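Local coordinates for protein tRNA (guanine-N(1)-)-methyltransferase (Corynebacterium diphtheriae, PDB 7KFF) that probably methylates N1 of the guanosine at position 37 of tRNA, using S-adenosyl-L-methionine as methyl donor and leaving S-adenosyl-L-homocysteine, at residues M17-Y28 against E159-Y169. Numbering follows the deposited sequence.
Sequences MRLDVITIFPEY and EEHIVFACGRY. With SAH (S-adenosyl-L-homocysteine), chain C.
Selenomethionine M17 lays its methyl CE against the carbonyl of E159, its selenium near I162, where strand 17-23 begins to pair in parallel with strand 161-165. Backbone hydrogen bonds then run from R18 N to E160 O as far as C166 N to I22 O. On one face of the sheet, R18 CG packs 3.5 Å from H161 CD2, and a bend at chi2 (65°) turns the guanidinium back alongside D20, whose OD2 lies in the guanidinium plane. L19 serves the other face, its CD2 touching I162 CB and the F164 ring edge. Back on the R18 face, the D20 carboxylate is gripped side-on by R18 NE and NH2, one oxygen each. D20 OD2 also accepts from H161 NE2 at 2.8 Å, on the anti side, with carboxylate and imidazole planes 78° apart. H51 of the flanking strand 46-52 hydrogen-bonds to OD1, so this buried acid is held by three side chains, which probably favours its charged form. On the L19 face, V21 CG1 meets C166 SG at 3.6 Å; I22 CD1 packs on V163 across the D20 face. At the strand's end, T23 OG1 accepts from F25 N in an ST turn. Beyond it, a water links I24 N to C166 O, and I24 CD1 approaches Y169 OH to 3.4 Å. The F25 ring edge sits over one face of the R168 guanidinium, CD2 3.6 Å from NE; E200 salt-bridges that NE and hydrogen-bonds T23 OG1. Y28 CD2 lies 4.0 Å from R168 NH2. The two strands are neighbours inside the parallel sheet, consistent with the SPOUT family, and loop 166-169 carries G167 and Y169 into the S-adenosyl-L-homocysteine pocket of this knotted methyltransferase.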
HETATM    1  N   MSE A  17     -14.320  -6.115  15.747  1.00 22.11           N
HETATM    2  CA  MSE A  17     -14.143  -4.855  15.047  1.00 19.61           C
HETATM    3  C   MSE A  17     -15.076  -4.856  13.845  1.00 17.75           C
HETATM    4  O   MSE A  17     -15.143  -5.834  13.098  1.00 18.42           O
HETATM    5  CB  MSE A  17     -12.709  -4.696  14.582  1.00 21.89           C
HETATM    6  CG  MSE A  17     -12.489  -3.434  13.716  1.00 24.09           C
HETATM    7 SE   MSE A  17     -10.700  -3.365  13.080  1.00 34.81          SE
HETATM    8  CE  MSE A  17      -9.879  -3.022  14.802  1.00 33.94           C
ATOM      9  N   ARG A  18     -15.799  -3.761  13.666  1.00 15.99           N
ATOM     10  CA  ARG A  18     -16.654  -3.558  12.507  1.00 14.84           C
ATOM     11  C   ARG A  18     -15.968  -2.633  11.519  1.00 14.09           C
ATOM     12  O   ARG A  18     -15.532  -1.540  11.890  1.00 15.26           O
ATOM     13  CB  ARG A  18     -17.978  -2.935  12.938  1.00 16.35           C
ATOM     14  CG  ARG A  18     -18.912  -2.562  11.832  1.00 17.85           C
ATOM     15  CD  ARG A  18     -19.426  -3.741  11.047  1.00 18.72           C
ATOM     16  NE  ARG A  18     -20.331  -3.267  10.011  1.00 19.50           N
ATOM     17  CZ  ARG A  18     -21.156  -4.039   9.315  1.00 19.41           C
ATOM     18  NH1 ARG A  18     -21.208  -5.338   9.565  1.00 22.09           N
ATOM     19  NH2 ARG A  18     -21.928  -3.502   8.380  1.00 19.89           N
ATOM     20  N   LEU A  19     -15.851  -3.082  10.279  1.00 13.68           N
ATOM     21  CA  LEU A  19     -15.366  -2.281   9.174  1.00 14.06           C
ATOM     22  C   LEU A  19     -16.509  -2.060   8.200  1.00 13.90           C
ATOM     23  O   LEU A  19     -17.156  -3.017   7.784  1.00 17.03           O
ATOM     24  CB  LEU A  19     -14.263  -2.992   8.403  1.00 16.65           C
ATOM     25  CG  LEU A  19     -13.048  -3.455   9.168  1.00 17.60           C
ATOM     26  CD1 LEU A  19     -12.043  -4.083   8.193  1.00 19.01           C
ATOM     27  CD2 LEU A  19     -12.413  -2.345   9.976  1.00 18.01           C
ATOM     28  N   ASP A  20     -16.752  -0.811   7.827  1.00 13.22           N
ATOM     29  CA  ASP A  20     -17.710  -0.472   6.780  1.00 14.25           C
ATOM     30  C   ASP A  20     -16.956   0.280   5.693  1.00 13.74           C
ATOM     31  O   ASP A  20     -16.187   1.201   5.987  1.00 16.78           O
ATOM     32  CB  ASP A  20     -18.852   0.379   7.315  1.00 16.03           C
ATOM     33  CG  ASP A  20     -19.875  -0.431   8.063  1.00 16.94           C
ATOM     34  OD1 ASP A  20     -20.678  -1.132   7.400  1.00 18.58           O
ATOM     35  OD2 ASP A  20     -19.837  -0.424   9.313  1.00 18.59           O
ATOM     36  N   VAL A  21     -17.163  -0.107   4.444  1.00 12.71           N
ATOM     37  CA  VAL A  21     -16.457   0.478   3.311  1.00 13.03           C
ATOM     38  C   VAL A  21     -17.489   1.017   2.335  1.00 13.24           C
ATOM     39  O   VAL A  21     -18.399   0.285   1.934  1.00 14.96           O
ATOM     40  CB  VAL A  21     -15.571  -0.563   2.606  1.00 13.55           C
ATOM     41  CG1 VAL A  21     -14.749   0.099   1.504  1.00 14.71           C
ATOM     42  CG2 VAL A  21     -14.687  -1.282   3.581  1.00 15.00           C
ATOM     43  N   ILE A  22     -17.340   2.278   1.932  1.00 13.13           N
ATOM     44  CA  ILE A  22     -18.234   2.913   0.968  1.00 13.15           C
ATOM     45  C   ILE A  22     -17.451   3.139  -0.320  1.00 12.82           C
ATOM     46  O   ILE A  22     -16.377   3.754  -0.299  1.00 13.47           O
ATOM     47  CB  ILE A  22     -18.811   4.234   1.501  1.00 14.01           C
ATOM     48  CG1 ILE A  22     -19.478   4.032   2.861  1.00 15.88           C
ATOM     49  CG2 ILE A  22     -19.799   4.815   0.496  1.00 15.54           C
ATOM     50  CD1 ILE A  22     -19.734   5.315   3.624  1.00 16.41           C
ATOM     51  N   THR A  23     -17.979   2.626  -1.430  1.00 13.22           N
ATOM     52  CA  THR A  23     -17.218   2.508  -2.664  1.00 13.88           C
ATOM     53  C   THR A  23     -18.155   2.381  -3.858  1.00 14.78           C
ATOM     54  O   THR A  23     -19.257   1.847  -3.748  1.00 15.26           O
ATOM     55  CB  THR A  23     -16.311   1.258  -2.574  1.00 15.52           C
ATOM     56  OG1 THR A  23     -15.747   0.971  -3.861  1.00 15.25           O
ATOM     57  CG2 THR A  23     -17.116   0.018  -2.124  1.00 16.34           C
ATOM     58  N   ILE A  24     -17.678   2.813  -5.029  1.00 14.19           N
ATOM     59  CA  ILE A  24     -18.401   2.490  -6.264  1.00 15.09           C
ATOM     60  C   ILE A  24     -18.003   1.134  -6.860  1.00 15.04           C
ATOM     61  O   ILE A  24     -18.588   0.719  -7.872  1.00 16.74           O
ATOM     62  CB  ILE A  24     -18.305   3.603  -7.332  1.00 15.59           C
ATOM     63  CG1 ILE A  24     -16.863   3.844  -7.752  1.00 17.07           C
ATOM     64  CG2 ILE A  24     -19.014   4.867  -6.846  1.00 17.02           C
ATOM     65  CD1 ILE A  24     -16.729   4.665  -9.015  1.00 17.51           C
ATOM     66  N   PHE A  25     -17.054   0.422  -6.253  1.00 13.95           N
ATOM     67  CA  PHE A  25     -16.642  -0.917  -6.687  1.00 13.95           C
ATOM     68  C   PHE A  25     -16.654  -1.867  -5.496  1.00 13.94           C
ATOM     69  O   PHE A  25     -15.595  -2.331  -5.035  1.00 14.05           O
ATOM     70  CB  PHE A  25     -15.246  -0.904  -7.317  1.00 14.89           C
ATOM     71  CG  PHE A  25     -15.172  -0.118  -8.591  1.00 15.02           C
ATOM     72  CD1 PHE A  25     -15.768  -0.598  -9.739  1.00 16.01           C
ATOM     73  CD2 PHE A  25     -14.514   1.100  -8.639  1.00 16.55           C
ATOM     74  CE1 PHE A  25     -15.712   0.126 -10.915  1.00 16.55           C
ATOM     75  CE2 PHE A  25     -14.431   1.828  -9.821  1.00 17.56           C
ATOM     76  CZ  PHE A  25     -15.057   1.331 -10.964  1.00 17.58           C
ATOM     77  N   PRO A  26     -17.847  -2.234  -5.012  1.00 15.32           N
ATOM     78  CA  PRO A  26     -17.898  -3.166  -3.870  1.00 15.47           C
ATOM     79  C   PRO A  26     -17.102  -4.448  -4.066  1.00 15.36           C
ATOM     80  O   PRO A  26     -16.541  -4.987  -3.104  1.00 14.63           O
ATOM     81  CB  PRO A  26     -19.391  -3.475  -3.721  1.00 16.90           C
ATOM     82  CG  PRO A  26     -20.096  -2.414  -4.449  1.00 19.35           C
ATOM     83  CD  PRO A  26     -19.181  -1.761  -5.425  1.00 16.45           C
ATOM     84  N   GLU A  27     -17.077  -4.972  -5.296  1.00 15.17           N
ATOM     85  CA  GLU A  27     -16.381  -6.218  -5.588  1.00 15.47           C
ATOM     86  C   GLU A  27     -14.887  -6.123  -5.294  1.00 14.10           C
ATOM     87  O   GLU A  27     -14.237  -7.154  -5.043  1.00 14.77           O
ATOM     88  CB  GLU A  27     -16.641  -6.594  -7.055  1.00 17.88           C
ATOM     89  CG  GLU A  27     -16.163  -5.574  -8.124  1.00 19.30           C
ATOM     90  CD  GLU A  27     -17.156  -4.453  -8.486  1.00 21.51           C
ATOM     91  OE1 GLU A  27     -18.067  -4.124  -7.701  1.00 21.37           O
ATOM     92  OE2 GLU A  27     -17.015  -3.901  -9.598  1.00 24.24           O
ATOM     93  N   TYR A  28     -14.315  -4.918  -5.332  1.00 13.89           N
ATOM     94  CA  TYR A  28     -12.889  -4.762  -5.067  1.00 13.32           C
ATOM     95  C   TYR A  28     -12.563  -5.210  -3.646  1.00 13.92           C
ATOM     96  O   TYR A  28     -11.424  -5.588  -3.353  1.00 14.81           O
ATOM     97  CB  TYR A  28     -12.483  -3.309  -5.296  1.00 13.73           C
ATOM     98  CG  TYR A  28     -11.024  -3.134  -5.714  1.00 14.11           C
ATOM     99  CD1 TYR A  28      -9.984  -3.369  -4.814  1.00 14.57           C
ATOM    100  CD2 TYR A  28     -10.693  -2.710  -6.985  1.00 15.15           C
ATOM    101  CE1 TYR A  28      -8.651  -3.203  -5.194  1.00 15.01           C
ATOM    102  CE2 TYR A  28      -9.365  -2.530  -7.356  1.00 15.91           C
ATOM    103  CZ  TYR A  28      -8.358  -2.775  -6.458  1.00 14.61           C
ATOM    104  OH  TYR A  28      -7.028  -2.599  -6.836  1.00 16.86           O
ATOM    105  N   GLU A 159      -9.955   0.141  17.653  1.00 16.21           N
ATOM    106  CA  GLU A 159     -11.236   0.732  17.296  1.00 15.54           C
ATOM    107  C   GLU A 159     -12.343  -0.317  17.256  1.00 17.26           C
ATOM    108  O   GLU A 159     -12.140  -1.458  16.822  1.00 19.43           O
ATOM    109  CB  GLU A 159     -11.127   1.387  15.923  1.00 16.84           C
ATOM    110  CG  GLU A 159     -10.183   2.585  15.869  1.00 17.70           C
ATOM    111  CD  GLU A 159     -10.708   3.851  16.545  1.00 19.62           C
ATOM    112  OE1 GLU A 159     -11.910   3.930  16.907  1.00 20.18           O
ATOM    113  OE2 GLU A 159      -9.907   4.805  16.702  1.00 21.56           O
ATOM    114  N   GLU A 160     -13.539   0.089  17.669  1.00 16.95           N
ATOM    115  CA  GLU A 160     -14.708  -0.760  17.510  1.00 18.47           C
ATOM    116  C   GLU A 160     -15.334  -0.643  16.127  1.00 16.80           C
ATOM    117  O   GLU A 160     -15.967  -1.598  15.663  1.00 18.19           O
ATOM    118  CB  GLU A 160     -15.770  -0.375  18.529  1.00 24.53           C
ATOM    119  CG  GLU A 160     -15.336  -0.497  19.960  1.00 34.99           C
ATOM    120  CD  GLU A 160     -16.443  -0.102  20.917  1.00 44.29           C
ATOM    121  OE1 GLU A 160     -16.162   0.020  22.124  1.00 49.39           O
ATOM    122  OE2 GLU A 160     -17.594   0.086  20.465  1.00 47.12           O
ATOM    123  N   HIS A 161     -15.215   0.518  15.484  1.00 15.79           N
ATOM    124  CA  HIS A 161     -15.898   0.796  14.224  1.00 15.61           C
ATOM    125  C   HIS A 161     -15.031   1.723  13.393  1.00 14.40           C
ATOM    126  O   HIS A 161     -14.788   2.874  13.797  1.00 16.47           O
ATOM    127  CB  HIS A 161     -17.252   1.463  14.483  1.00 16.38           C
ATOM    128  CG  HIS A 161     -18.123   1.533  13.277  1.00 17.11           C
ATOM    129  ND1 HIS A 161     -19.223   2.357  13.196  1.00 18.99           N
ATOM    130  CD2 HIS A 161     -18.062   0.870  12.099  1.00 16.45           C
ATOM    131  CE1 HIS A 161     -19.810   2.183  12.026  1.00 18.52           C
ATOM    132  NE2 HIS A 161     -19.119   1.298  11.336  1.00 17.36           N
ATOM    133  N   ILE A 162     -14.594   1.221  12.242  1.00 14.32           N
ATOM    134  CA  ILE A 162     -13.866   1.998  11.250  1.00 12.82           C
ATOM    135  C   ILE A 162     -14.688   2.030   9.969  1.00 13.68           C
ATOM    136  O   ILE A 162     -15.094   0.981   9.458  1.00 14.34           O
ATOM    137  CB  ILE A 162     -12.450   1.454  10.990  1.00 13.63           C
ATOM    138  CG1 ILE A 162     -11.661   1.295  12.287  1.00 14.70           C
ATOM    139  CG2 ILE A 162     -11.736   2.400  10.027  1.00 14.88           C
ATOM    140  CD1 ILE A 162     -10.260   0.717  12.102  1.00 15.86           C
ATOM    141  N   VAL A 163     -14.928   3.232   9.459  1.00 12.85           N
ATOM    142  CA  VAL A 163     -15.573   3.467   8.174  1.00 12.89           C
ATOM    143  C   VAL A 163     -14.509   3.984   7.221  1.00 11.81           C
ATOM    144  O   VAL A 163     -13.665   4.805   7.609  1.00 12.86           O
ATOM    145  CB  VAL A 163     -16.747   4.455   8.333  1.00 13.56           C
ATOM    146  CG1 VAL A 163     -17.397   4.730   6.996  1.00 14.15           C
ATOM    147  CG2 VAL A 163     -17.769   3.899   9.338  1.00 15.31           C
ATOM    148  N   PHE A 164     -14.545   3.503   5.989  1.00 12.29           N
ATOM    149  CA  PHE A 164     -13.650   3.936   4.925  1.00 12.22           C
ATOM    150  C   PHE A 164     -14.434   4.590   3.797  1.00 12.81           C
ATOM    151  O   PHE A 164     -15.394   4.005   3.298  1.00 14.06           O
ATOM    152  CB  PHE A 164     -12.883   2.756   4.332  1.00 12.90           C
ATOM    153  CG  PHE A 164     -11.963   2.059   5.284  1.00 13.93           C
ATOM    154  CD1 PHE A 164     -12.439   1.045   6.087  1.00 15.62           C
ATOM    155  CD2 PHE A 164     -10.610   2.342   5.302  1.00 15.10           C
ATOM    156  CE1 PHE A 164     -11.584   0.340   6.923  1.00 17.88           C
ATOM    157  CE2 PHE A 164      -9.751   1.641   6.126  1.00 16.60           C
ATOM    158  CZ  PHE A 164     -10.241   0.634   6.938  1.00 18.56           C
ATOM    159  N   ALA A 165     -14.008   5.779   3.377  1.00 13.11           N
ATOM    160  CA  ALA A 165     -14.587   6.487   2.235  1.00 13.86           C
ATOM    161  C   ALA A 165     -13.608   6.383   1.074  1.00 13.05           C
ATOM    162  O   ALA A 165     -12.549   7.007   1.104  1.00 14.83           O
ATOM    163  CB  ALA A 165     -14.860   7.948   2.582  1.00 15.47           C
ATOM    164  N   CYS A 166     -13.950   5.591   0.056  1.00 13.30           N
ATOM    165  CA  CYS A 166     -13.041   5.307  -1.050  1.00 13.26           C
ATOM    166  C   CYS A 166     -13.192   6.292  -2.195  1.00 13.43           C
ATOM    167  O   CYS A 166     -14.231   6.330  -2.854  1.00 15.06           O
ATOM    168  CB  CYS A 166     -13.246   3.902  -1.602  1.00 14.75           C
ATOM    169  SG  CYS A 166     -13.011   2.601  -0.394  1.00 15.94           S
ATOM    170  N   GLY A 167     -12.130   7.053  -2.475  1.00 14.17           N
ATOM    171  CA  GLY A 167     -12.154   7.967  -3.589  1.00 14.80           C
ATOM    172  C   GLY A 167     -11.763   7.318  -4.906  1.00 14.95           C
ATOM    173  O   GLY A 167     -11.087   6.285  -4.946  1.00 14.99           O
ATOM    174  N   ARG A 168     -12.212   7.953  -5.977  1.00 15.09           N
ATOM    175  CA  ARG A 168     -11.830   7.672  -7.349  1.00 15.16           C
ATOM    176  C   ARG A 168     -11.700   9.033  -8.035  1.00 14.87           C
ATOM    177  O   ARG A 168     -12.110  10.063  -7.481  1.00 16.45           O
ATOM    178  CB  ARG A 168     -12.920   6.834  -8.035  1.00 16.63           C
ATOM    179  CG  ARG A 168     -13.006   5.389  -7.550  1.00 17.53           C
ATOM    180  CD  ARG A 168     -12.123   4.483  -8.354  1.00 17.77           C
ATOM    181  NE  ARG A 168     -11.783   3.235  -7.683  1.00 15.96           N
ATOM    182  CZ  ARG A 168     -11.078   2.262  -8.249  1.00 15.50           C
ATOM    183  NH1 ARG A 168     -10.741   2.320  -9.527  1.00 16.37           N
ATOM    184  NH2 ARG A 168     -10.709   1.214  -7.542  1.00 16.12           N
ATOM    185  N   TYR A 169     -11.131   9.031  -9.243  1.00 16.93           N
ATOM    186  CA  TYR A 169     -11.059  10.234 -10.070  1.00 16.96           C
ATOM    187  C   TYR A 169     -10.136  11.233  -9.369  1.00 17.41           C
ATOM    188  O   TYR A 169      -9.017  10.878  -8.994  1.00 18.44           O
ATOM    189  CB  TYR A 169     -12.463  10.742 -10.397  1.00 18.93           C
ATOM    190  CG  TYR A 169     -13.392   9.611 -10.793  1.00 20.80           C
ATOM    191  CD1 TYR A 169     -12.994   8.619 -11.699  1.00 21.77           C
ATOM    192  CD2 TYR A 169     -14.650   9.509 -10.223  1.00 21.53           C
ATOM    193  CE1 TYR A 169     -13.852   7.576 -12.043  1.00 23.61           C
ATOM    194  CE2 TYR A 169     -15.517   8.491 -10.575  1.00 22.86           C
ATOM    195  CZ  TYR A 169     -15.108   7.521 -11.473  1.00 23.93           C
ATOM    196  OH  TYR A 169     -15.950   6.495 -11.809  1.00 27.19           O
TER
HETATM  197  N   SAH C 302      -5.165  13.944  -8.494  1.00 47.70           N
HETATM  198  CA  SAH C 302      -4.994  13.179  -7.276  1.00 44.24           C
HETATM  199  CB  SAH C 302      -5.237  11.729  -7.634  1.00 38.65           C
HETATM  200  CG  SAH C 302      -6.391  11.064  -6.907  1.00 29.01           C
HETATM  201  SD  SAH C 302      -6.088   9.325  -7.153  1.00 21.49           S
HETATM  202  C   SAH C 302      -3.612  13.291  -6.657  1.00 47.02           C
HETATM  203  O   SAH C 302      -2.612  12.917  -7.265  1.00 49.05           O
HETATM  204  OXT SAH C 302      -3.476  13.736  -5.517  1.00 45.28           O
HETATM  205  C5' SAH C 302      -7.745   8.745  -6.816  1.00 18.08           C
HETATM  206  C4' SAH C 302      -7.939   8.180  -5.424  1.00 15.41           C
HETATM  207  O4' SAH C 302      -7.101   7.046  -5.207  1.00 13.82           O
HETATM  208  C3' SAH C 302      -7.655   9.112  -4.236  1.00 15.41           C
HETATM  209  O3' SAH C 302      -8.674  10.025  -4.047  1.00 19.11           O
HETATM  210  C2' SAH C 302      -7.486   8.091  -3.111  1.00 13.71           C
HETATM  211  O2' SAH C 302      -8.731   7.606  -2.671  1.00 15.64           O
HETATM  212  C1' SAH C 302      -6.765   6.973  -3.832  1.00 13.33           C
HETATM  213  N9  SAH C 302      -5.298   7.080  -3.722  1.00 12.18           N
HETATM  214  C8  SAH C 302      -4.401   7.371  -4.726  1.00 12.50           C
HETATM  215  N7  SAH C 302      -3.150   7.294  -4.238  1.00 12.86           N
HETATM  216  C5  SAH C 302      -3.240   6.977  -2.917  1.00 12.10           C
HETATM  217  C6  SAH C 302      -2.290   6.778  -1.924  1.00 11.59           C
HETATM  218  N6  SAH C 302      -0.961   6.899  -2.120  1.00 13.12           N
HETATM  219  N1  SAH C 302      -2.728   6.449  -0.662  1.00 12.06           N
HETATM  220  C2  SAH C 302      -4.070   6.307  -0.404  1.00 11.82           C
HETATM  221  N3  SAH C 302      -5.012   6.487  -1.371  1.00 12.35           N
HETATM  222  C4  SAH C 302      -4.586   6.820  -2.597  1.00 12.69           C
HETATM  223  O   HOH W   1     -15.251   4.483  -4.755  1.00 16.09           O